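Local coordinates for protein TcpB (Brucella melitensis, PDB 4LQC) that is a bacterial TIR-domain protein, related to the signalling domains of Toll-like and interleukin-1 receptors, at residues Tyr7-Ala12 with Phe62-Leu67. The protein carries 2 engineered substitutions. Sequence-based numbering, arbitrary orientation.
Engineered in segment 7-12: Ala-12 (natural residue Ser).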
loop_
_atom_site.group_PDB
_atom_site.type_symbol
_atom_site.label_atom_id
_atom_site.label_comp_id
_atom_site.label_asym_id
_atom_site.label_seq_id
_atom_site.Cartn_x
_atom_site.Cartn_y
_atom_site.Cartn_z
ATOM N N TYR B 7 -0.158 23.268 -18.252
ATOM C CA TYR B 7 -0.086 22.940 -16.827
ATOM C C TYR B 7 1.116 22.089 -16.469
ATOM O O TYR B 7 1.796 21.568 -17.348
ATOM C CB TYR B 7 -1.353 22.207 -16.400
ATOM C CG TYR B 7 -2.466 23.136 -15.993
ATOM C CD1 TYR B 7 -2.621 24.387 -16.592
ATOM C CD2 TYR B 7 -3.358 22.771 -15.003
ATOM C CE1 TYR B 7 -3.653 25.245 -16.209
ATOM C CE2 TYR B 7 -4.382 23.619 -14.613
ATOM C CZ TYR B 7 -4.525 24.851 -15.212
ATOM O OH TYR B 7 -5.548 25.670 -14.799
ATOM N N ASP B 8 1.362 21.940 -15.169
ATOM C CA ASP B 8 2.428 21.078 -14.672
ATOM C C ASP B 8 2.004 19.604 -14.605
ATOM O O ASP B 8 2.753 18.725 -15.021
ATOM C CB ASP B 8 2.915 21.556 -13.302
ATOM C CG ASP B 8 3.241 23.041 -13.285
ATOM O OD1 ASP B 8 4.178 23.442 -14.007
ATOM O OD2 ASP B 8 2.573 23.806 -12.548
ATOM N N PHE B 9 0.807 19.332 -14.090
ATOM C CA PHE B 9 0.350 17.947 -13.936
ATOM C C PHE B 9 -1.116 17.782 -14.296
ATOM O O PHE B 9 -1.912 18.707 -14.108
ATOM C CB PHE B 9 0.491 17.502 -12.489
ATOM C CG PHE B 9 1.882 17.557 -11.972
ATOM C CD1 PHE B 9 2.793 16.565 -12.304
ATOM C CD2 PHE B 9 2.282 18.583 -11.130
ATOM C CE1 PHE B 9 4.088 16.603 -11.827
ATOM C CE2 PHE B 9 3.577 18.628 -10.639
ATOM C CZ PHE B 9 4.484 17.636 -10.990
ATOM N N PHE B 10 -1.482 16.608 -14.806
ATOM C CA PHE B 10 -2.867 16.155 -14.692
ATOM C C PHE B 10 -2.798 14.931 -13.804
ATOM O O PHE B 10 -1.753 14.265 -13.751
ATOM C CB PHE B 10 -3.520 15.850 -16.045
ATOM C CG PHE B 10 -2.924 14.663 -16.777
ATOM C CD1 PHE B 10 -3.530 13.407 -16.715
ATOM C CD2 PHE B 10 -1.774 14.808 -17.539
ATOM C CE1 PHE B 10 -2.996 12.329 -17.388
ATOM C CE2 PHE B 10 -1.233 13.729 -18.218
ATOM C CZ PHE B 10 -1.840 12.485 -18.136
ATOM N N ILE B 11 -3.879 14.647 -13.081
ATOM C CA ILE B 11 -3.898 13.470 -12.215
ATOM C C ILE B 11 -5.070 12.536 -12.502
ATOM O O ILE B 11 -6.223 12.824 -12.160
ATOM C CB ILE B 11 -3.803 13.840 -10.719
ATOM C CG1 ILE B 11 -3.877 12.589 -9.862
ATOM C CG2 ILE B 11 -4.888 14.808 -10.337
ATOM C CD1 ILE B 11 -3.270 12.769 -8.480
ATOM N N ALA B 12 -4.744 11.430 -13.176
ATOM C CA ALA B 12 -5.698 10.390 -13.522
ATOM C C ALA B 12 -5.926 9.475 -12.327
ATOM O O ALA B 12 -4.980 9.031 -11.690
ATOM C CB ALA B 12 -5.183 9.581 -14.714
ATOM N N PHE B 62 3.533 16.815 -17.058
ATOM C CA PHE B 62 3.586 15.467 -16.503
ATOM C C PHE B 62 2.226 14.833 -16.228
ATOM O O PHE B 62 1.230 15.518 -16.070
ATOM C CB PHE B 62 4.423 15.463 -15.227
ATOM C CG PHE B 62 5.887 15.652 -15.476
ATOM C CD1 PHE B 62 6.668 14.591 -15.912
ATOM C CD2 PHE B 62 6.482 16.891 -15.294
ATOM C CE1 PHE B 62 8.021 14.763 -16.139
ATOM C CE2 PHE B 62 7.828 17.072 -15.526
ATOM C CZ PHE B 62 8.601 16.012 -15.943
ATOM N N GLY B 63 2.206 13.506 -16.180
ATOM C CA GLY B 63 1.011 12.768 -15.833
ATOM C C GLY B 63 1.200 11.965 -14.555
ATOM O O GLY B 63 2.176 11.219 -14.395
ATOM N N ILE B 64 0.268 12.150 -13.627
ATOM C CA ILE B 64 0.219 11.357 -12.413
ATOM C C ILE B 64 -0.912 10.357 -12.568
ATOM O O ILE B 64 -2.026 10.710 -12.956
ATOM C CB ILE B 64 -0.058 12.233 -11.173
ATOM C CG1 ILE B 64 1.017 13.317 -11.019
ATOM C CG2 ILE B 64 -0.093 11.382 -9.918
ATOM C CD1 ILE B 64 0.729 14.299 -9.894
ATOM N N VAL B 65 -0.623 9.101 -12.290
ATOM C CA VAL B 65 -1.651 8.077 -12.283
ATOM C C VAL B 65 -1.664 7.451 -10.893
ATOM O O VAL B 65 -0.670 6.874 -10.445
ATOM C CB VAL B 65 -1.350 6.984 -13.296
ATOM C CG1 VAL B 65 -2.547 6.073 -13.440
ATOM C CG2 VAL B 65 -0.983 7.592 -14.638
ATOM N N VAL B 66 -2.787 7.588 -10.206
ATOM C CA VAL B 66 -2.942 7.014 -8.887
ATOM C C VAL B 66 -3.267 5.525 -8.997
ATOM O O VAL B 66 -4.415 5.150 -9.250
ATOM C CB VAL B 66 -4.050 7.748 -8.135
ATOM C CG1 VAL B 66 -4.128 7.273 -6.682
ATOM C CG2 VAL B 66 -3.783 9.227 -8.198
ATOM N N LEU B 67 -2.246 4.691 -8.809
ATOM C CA LEU B 67 -2.372 3.241 -8.888
ATOM C C LEU B 67 -2.929 2.613 -7.619
ATOM O O LEU B 67 -2.184 2.307 -6.700
ATOM C CB LEU B 67 -1.005 2.631 -9.151
ATOM C CG LEU B 67 -0.380 2.944 -10.510
ATOM C CD1 LEU B 67 0.846 2.037 -10.688
ATOM C CD2 LEU B 67 -1.396 2.709 -11.609
#
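The ring of Phe-10 lies over Gly-63, whose CA sits 3.9 Å from the ring centroid and 29° off the ring normal, a CH-pi contact. The first torsion of Phe-10 explains this: at chi1 67°, CG is held between its own backbone N and carbonyl carbon, which turns the ring across the neighbouring strand, where Gly-63 has no side chain to bar it. On the other face of the sheet, Phe-9, Ile-11, Phe-62 and Ile-64 form one apolar cluster. Phe-9 CD1 approaches Phe-62 CB at 3.5 Å and the methyl CD1 of Ile-64 at 3.9 Å, both obliquely to its ring. Farther along, Ile-11, with CG1 anti to the backbone N, brings its CD1 within 3.6 Å of Val-66 CG2 and also touches Ile-64 CG2. Helix 18-31 packs on this face, Val-22, Leu-25 and Val-26 against Ile-11 and Leu-29 against Ile-64.

Five backbone hydrogen bonds in parallel register join the strands. The straightest, Ile-64 N to Phe-10 O and Val-66 N to Ala-12 O, both have N-H...O angles of 171°. Ala-12 is an engineered residue; its N donates to Ile-64 O at 2.8 Å.

Strand 7-14 runs between 36-43 and 60-68 in the five-stranded parallel sheet of the flavodoxin-like TIR fold. The chemistry therefore divides in two: five peptide N-H groups and the carbonyls they meet are paired between the strands, while the side chains part by face, Ile-11 and Ile-64 carrying the one packed by helix 18-31, where Phe-9 and Phe-62 meet Ile-138, and the Phe-10 ring turned to the other.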